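One contact in two related proteins. Structure 1 is SusD homolog from Bacteroides thetaiotaomicron, which probably binds mucin O-glycans as a SusD-like outer membrane lipoprotein with a TPR-like helical fold: PDB 4MRU (chain A, 1.90 Å), residues 334-339 and 410-415. Structure 2 is SusD homolog from Bacteroides thetaiotaomicron: PDB 3SGH (chain B, 1.70 Å), residues 326-331 and 405-410. Both blocks share one frame: the second was fitted to the first on N, CA, C and O of the twelve residues, RMSD 0.29 Å. Numbering follows each deposited sequence.

Structure 1 (4MRU).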
loop_
_atom_site.group_PDB
_atom_site.type_symbol
_atom_site.label_atom_id
_atom_site.label_comp_id
_atom_site.label_asym_id
_atom_site.label_seq_id
_atom_site.Cartn_x
_atom_site.Cartn_y
_atom_site.Cartn_z
ATOM N N ARG A 334 -2.064 -10.006 -12.187
ATOM C CA ARG A 334 -2.380 -11.018 -13.184
ATOM C C ARG A 334 -1.225 -12.012 -13.337
ATOM O O ARG A 334 -1.473 -13.195 -13.531
ATOM C CB ARG A 334 -2.757 -10.368 -14.529
ATOM C CG ARG A 334 -4.086 -9.645 -14.432
ATOM C CD ARG A 334 -4.383 -8.818 -15.645
ATOM N NE ARG A 334 -4.965 -9.618 -16.712
ATOM C CZ ARG A 334 -5.309 -9.112 -17.881
ATOM N NH1 ARG A 334 -5.100 -7.826 -18.132
ATOM N NH2 ARG A 334 -5.885 -9.883 -18.796
ATOM N N ALA A 335 0.029 -11.556 -13.237
ATOM C CA ALA A 335 1.143 -12.473 -13.325
ATOM C C ALA A 335 1.089 -13.516 -12.219
ATOM O O ALA A 335 1.314 -14.678 -12.480
ATOM C CB ALA A 335 2.505 -11.743 -13.288
ATOM N N GLU A 336 0.904 -13.065 -10.985
ATOM C CA GLU A 336 0.749 -13.989 -9.831
ATOM C C GLU A 336 -0.430 -14.932 -10.009
ATOM O O GLU A 336 -0.323 -16.162 -9.791
ATOM C CB GLU A 336 0.594 -13.208 -8.533
ATOM C CG GLU A 336 0.386 -14.139 -7.355
ATOM C CD GLU A 336 0.306 -13.450 -6.009
ATOM O OE1 GLU A 336 0.505 -12.218 -5.958
ATOM O OE2 GLU A 336 0.033 -14.141 -5.005
ATOM N N GLY A 337 -1.571 -14.368 -10.413
ATOM C CA GLY A 337 -2.756 -15.182 -10.664
ATOM C C GLY A 337 -2.439 -16.301 -11.651
ATOM O O GLY A 337 -2.806 -17.476 -11.447
ATOM N N ALA A 338 -1.770 -15.935 -12.743
ATOM C CA ALA A 338 -1.457 -16.874 -13.786
ATOM C C ALA A 338 -0.486 -17.975 -13.279
ATOM O O ALA A 338 -0.668 -19.151 -13.570
ATOM C CB ALA A 338 -0.891 -16.151 -15.013
ATOM N N LEU A 339 0.498 -17.566 -12.487
ATOM C CA LEU A 339 1.415 -18.486 -11.881
ATOM C C LEU A 339 0.675 -19.472 -10.985
ATOM O O LEU A 339 1.059 -20.630 -10.894
ATOM C CB LEU A 339 2.467 -17.724 -11.095
ATOM C CG LEU A 339 3.682 -18.534 -10.699
ATOM C CD1 LEU A 339 4.543 -18.958 -11.897
ATOM C CD2 LEU A 339 4.521 -17.734 -9.732
ATOM N N GLU A 410 10.295 -18.742 -6.316
ATOM C CA GLU A 410 11.243 -17.792 -6.889
ATOM C C GLU A 410 10.561 -16.814 -7.863
ATOM O O GLU A 410 10.848 -15.600 -7.854
ATOM C CB GLU A 410 12.408 -18.513 -7.582
ATOM C CG GLU A 410 13.523 -17.570 -8.028
ATOM C CD GLU A 410 14.539 -18.216 -8.965
ATOM O OE1 GLU A 410 15.298 -19.082 -8.472
ATOM O OE2 GLU A 410 14.595 -17.852 -10.179
ATOM N N ASN A 411 9.659 -17.314 -8.706
ATOM C CA ASN A 411 9.026 -16.450 -9.657
ATOM C C ASN A 411 8.024 -15.529 -8.929
ATOM O O ASN A 411 7.855 -14.396 -9.302
ATOM C CB ASN A 411 8.363 -17.256 -10.820
ATOM C CG ASN A 411 9.355 -17.592 -11.935
ATOM O OD1 ASN A 411 10.262 -16.807 -12.234
ATOM N ND2 ASN A 411 9.213 -18.760 -12.515
ATOM N N LEU A 412 7.395 -16.028 -7.869
ATOM C CA LEU A 412 6.516 -15.185 -7.068
ATOM C C LEU A 412 7.345 -14.053 -6.425
ATOM O O LEU A 412 6.952 -12.883 -6.431
ATOM C CB LEU A 412 5.801 -16.002 -6.002
ATOM C CG LEU A 412 4.923 -15.228 -5.019
ATOM C CD1 LEU A 412 3.779 -14.553 -5.741
ATOM C CD2 LEU A 412 4.390 -16.159 -3.916
ATOM N N GLU A 413 8.522 -14.419 -5.946
ATOM C CA GLU A 413 9.415 -13.465 -5.333
ATOM C C GLU A 413 9.766 -12.314 -6.305
ATOM O O GLU A 413 9.702 -11.155 -5.907
ATOM C CB GLU A 413 10.678 -14.149 -4.810
ATOM C CG GLU A 413 11.647 -13.179 -4.131
ATOM C CD GLU A 413 12.862 -13.833 -3.550
ATOM O OE1 GLU A 413 13.092 -15.068 -3.811
ATOM O OE2 GLU A 413 13.630 -13.089 -2.863
ATOM N N ARG A 414 10.096 -12.616 -7.558
ATOM C CA ARG A 414 10.395 -11.535 -8.518
ATOM C C ARG A 414 9.115 -10.764 -8.916
ATOM O O ARG A 414 9.187 -9.559 -9.055
ATOM C CB ARG A 414 11.207 -12.015 -9.750
ATOM C CG ARG A 414 10.657 -13.155 -10.561
ATOM C CD ARG A 414 11.496 -13.333 -11.825
ATOM N NE ARG A 414 12.905 -13.497 -11.503
ATOM C CZ ARG A 414 13.461 -14.646 -11.114
ATOM N NH1 ARG A 414 12.729 -15.748 -10.977
ATOM N NH2 ARG A 414 14.735 -14.692 -10.817
ATOM N N ILE A 415 7.965 -11.435 -9.074
ATOM C CA ILE A 415 6.729 -10.716 -9.369
ATOM C C ILE A 415 6.474 -9.678 -8.256
ATOM O O ILE A 415 6.242 -8.519 -8.513
ATOM C CB ILE A 415 5.531 -11.662 -9.501
ATOM C CG1 ILE A 415 5.664 -12.523 -10.766
ATOM C CG2 ILE A 415 4.219 -10.875 -9.476
ATOM C CD1 ILE A 415 4.701 -13.661 -10.825
#
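Two antiparallel helices of the TPR-like SusD fold, 327-339 and 408-423, pack side by side here; the axes of the two short segments come within 10.0 Å, at 170°. Ile415 points its CD1 at Ala335, 3.8 Å from CB. Glu336 and Leu412 meet where CD1 of Leu412 lies 3.7 Å from CD of Glu336; the carboxylate itself is held by salt bridges to Arg436 and Arg340. Leu339 has CG anti to the backbone N (chi1 -165°), which brings CD2 4.0 Å from CB of Asn411 and 4.2 Å from CD1 of Ile415. Asn411 OD1 accepts from NH1 of Arg414 in the same helix at 3.0 Å, the donor above the carbonyl plane. ND2 bonds to the backbone oxygens of Asn401 and Gly404. Arg414 forms an end-on salt bridge with Glu410, NH1 and NH2 both reaching OE2, NH1 at 2.9 Å. Its NE bonds to the backbone oxygen of Thr397.

Structure 2 (3SGH).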
loop_
_atom_site.group_PDB
_atom_site.type_symbol
_atom_site.label_atom_id
_atom_site.label_comp_id
_atom_site.label_asym_id
_atom_site.label_seq_id
_atom_site.Cartn_x
_atom_site.Cartn_y
_atom_site.Cartn_z
ATOM N N ARG B 326 -2.332 -10.001 -12.266
ATOM C CA ARG B 326 -2.538 -11.044 -13.276
ATOM C C ARG B 326 -1.320 -11.953 -13.395
ATOM O O ARG B 326 -1.464 -13.151 -13.611
ATOM C CB ARG B 326 -2.929 -10.419 -14.646
ATOM C CG ARG B 326 -4.361 -9.886 -14.631
ATOM C CD ARG B 326 -4.761 -9.250 -15.941
ATOM N NE ARG B 326 -4.056 -8.001 -16.154
ATOM C CZ ARG B 326 -4.133 -7.267 -17.260
ATOM N NH1 ARG B 326 -4.908 -7.652 -18.272
ATOM N NH2 ARG B 326 -3.460 -6.139 -17.355
ATOM N N ALA B 327 -0.116 -11.419 -13.225
ATOM C CA ALA B 327 1.077 -12.255 -13.273
ATOM C C ALA B 327 1.009 -13.286 -12.158
ATOM O O ALA B 327 1.248 -14.451 -12.389
ATOM C CB ALA B 327 2.360 -11.403 -13.166
ATOM N N GLU B 328 0.677 -12.838 -10.932
ATOM C CA GLU B 328 0.561 -13.737 -9.803
ATOM C C GLU B 328 -0.559 -14.760 -10.047
ATOM O O GLU B 328 -0.375 -15.923 -9.775
ATOM C CB GLU B 328 0.372 -13.000 -8.457
ATOM C CG GLU B 328 0.333 -14.020 -7.317
ATOM C CD GLU B 328 0.326 -13.443 -5.914
ATOM O OE1 GLU B 328 0.181 -12.215 -5.742
ATOM O OE2 GLU B 328 0.455 -14.292 -4.973
ATOM N N GLY B 329 -1.714 -14.304 -10.528
ATOM C CA GLY B 329 -2.804 -15.193 -10.862
ATOM C C GLY B 329 -2.335 -16.258 -11.845
ATOM O O GLY B 329 -2.642 -17.443 -11.676
ATOM N N ALA B 330 -1.546 -15.863 -12.831
ATOM C CA ALA B 330 -1.023 -16.847 -13.789
ATOM C C ALA B 330 -0.113 -17.882 -13.133
ATOM O O ALA B 330 -0.197 -19.089 -13.458
ATOM C CB ALA B 330 -0.326 -16.116 -14.993
ATOM N N LEU B 331 0.755 -17.440 -12.225
ATOM C CA LEU B 331 1.602 -18.354 -11.427
ATOM C C LEU B 331 0.785 -19.371 -10.620
ATOM O O LEU B 331 1.222 -20.518 -10.385
ATOM C CB LEU B 331 2.487 -17.566 -10.475
ATOM C CG LEU B 331 3.605 -16.737 -11.158
ATOM C CD1 LEU B 331 4.383 -16.077 -10.026
ATOM C CD2 LEU B 331 4.497 -17.641 -12.017
ATOM N N LYS B 405 10.695 -18.607 -6.376
ATOM C CA LYS B 405 11.503 -17.556 -7.038
ATOM C C LYS B 405 10.666 -16.732 -8.023
ATOM O O LYS B 405 10.761 -15.483 -8.079
ATOM C CB LYS B 405 12.701 -18.167 -7.773
ATOM C CG LYS B 405 13.879 -18.424 -6.835
ATOM C CD LYS B 405 14.881 -19.452 -7.372
ATOM C CE LYS B 405 15.990 -18.824 -8.196
ATOM N NZ LYS B 405 17.244 -19.624 -8.185
ATOM N N LYS B 406 9.821 -17.428 -8.804
ATOM C CA LYS B 406 8.909 -16.718 -9.718
ATOM C C LYS B 406 7.991 -15.785 -8.941
ATOM O O LYS B 406 7.744 -14.652 -9.372
ATOM C CB LYS B 406 8.068 -17.689 -10.550
ATOM C CG LYS B 406 8.908 -18.544 -11.518
ATOM C CD LYS B 406 7.998 -19.254 -12.526
ATOM C CE LYS B 406 8.762 -19.891 -13.658
ATOM N NZ LYS B 406 7.822 -20.748 -14.480
ATOM N N LEU B 407 7.480 -16.255 -7.821
ATOM C CA LEU B 407 6.573 -15.428 -7.013
ATOM C C LEU B 407 7.299 -14.230 -6.421
ATOM O O LEU B 407 6.781 -13.095 -6.472
ATOM C CB LEU B 407 5.932 -16.277 -5.939
ATOM C CG LEU B 407 4.850 -15.592 -5.100
ATOM C CD1 LEU B 407 3.726 -15.072 -5.963
ATOM C CD2 LEU B 407 4.314 -16.538 -3.966
ATOM N N GLU B 408 8.495 -14.460 -5.869
ATOM C CA GLU B 408 9.249 -13.365 -5.258
ATOM C C GLU B 408 9.612 -12.314 -6.312
ATOM O O GLU B 408 9.544 -11.112 -6.042
ATOM C CB GLU B 408 10.507 -13.869 -4.570
ATOM C CG GLU B 408 11.270 -12.732 -3.878
ATOM C CD GLU B 408 12.473 -13.131 -3.064
ATOM O OE1 GLU B 408 12.896 -14.317 -3.089
ATOM O OE2 GLU B 408 12.987 -12.206 -2.351
ATOM N N ARG B 409 9.939 -12.774 -7.509
ATOM C CA ARG B 409 10.236 -11.880 -8.607
ATOM C C ARG B 409 9.037 -10.990 -8.950
ATOM O O ARG B 409 9.161 -9.751 -9.002
ATOM C CB ARG B 409 10.659 -12.689 -9.833
ATOM C CG ARG B 409 11.032 -11.837 -11.018
ATOM C CD ARG B 409 11.794 -12.632 -12.071
ATOM N NE ARG B 409 13.159 -12.897 -11.626
ATOM C CZ ARG B 409 13.699 -14.076 -11.314
ATOM N NH1 ARG B 409 13.033 -15.225 -11.440
ATOM N NH2 ARG B 409 14.961 -14.105 -10.913
ATOM N N VAL B 410 7.877 -11.623 -9.167
ATOM C CA VAL B 410 6.648 -10.866 -9.416
ATOM C C VAL B 410 6.350 -9.837 -8.296
ATOM O O VAL B 410 6.118 -8.656 -8.540
ATOM C CB VAL B 410 5.478 -11.818 -9.678
ATOM C CG1 VAL B 410 4.114 -11.129 -9.617
ATOM C CG2 VAL B 410 5.691 -12.556 -11.034
#
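An antiparallel helix pair, 319-331 against 403-417, forms this contact; the axes of the two short segments come within 10.0 Å, at 172°. Val410 sets its two methyl groups against Ala327, with CG1 4.0 Å from CB. Glu328 and Leu407 meet where CD1 of Leu407 lies 3.8 Å from CD of Glu328; the carboxylate itself is held by a salt bridge to Arg431. Leu331 has CG beside the backbone N, anti to the carbonyl carbon (chi1 -69°). Its CD2 then lies 3.9 Å from CB of Lys406, and its CD1 lies 3.9 Å from CG2 of Val410. Lys406 runs extended from CG onward. Its CD also rests 3.9 Å from CD2 of Leu331, while its end leads away and NZ bonds to the backbone oxygen of Asp399. Arg409 gives NE to the backbone oxygen of Thr394.

How the two compare
The compared backbone CA atoms coincide within the error, so the differences lie in side chains. Ile415(A) is exchanged for Val410(B). CG1 of Ile415(A) falls on CG2 of Val410(B), and CG2 of Ile415(A) on CG1 of Val410(B), each pair 0.3 Å apart. The terminal CD1 of Ile415(A) goes without a counterpart in valine. The touch on alanine is kept, by Ile415(A) on Ala335(A) and by Val410(B) on Ala327(B). Glu336(A) and Leu412(A) keep their place, as do their counterparts.

The leucine beside this exchange is modelled differently. Chi1 is -165° in Leu339(A) and -69° in Leu331(B), and chi2 is 67° against -178°. The places of CG, CD1 and CD2 of Leu339(A) are left, and the CG atoms stand 1.9 Å apart after superposition. Leu339(A) touches Ile415(A) and CB of Asn411(A); Leu331(B) likewise touches Val410(B) and CB of Lys406(B).

Glu410(A) is matched by Lys405(B), which exchanges an acidic residue for a basic one in the sequence. At the next position Asn411(A) becomes Lys406(B). ND2 of Asn411(A) lies near CD of Lys406(B), 1.3 Å apart, and lysine adds CE and NZ beyond. OD1 of Asn411(A) has no counterpart, so its hydrogen bond from NH1 of Arg414(A) is lost. The lysine side chain offers no acceptor in its stead, and NZ of Lys406(B) ends 8.2 Å from NH1 of Arg409(B).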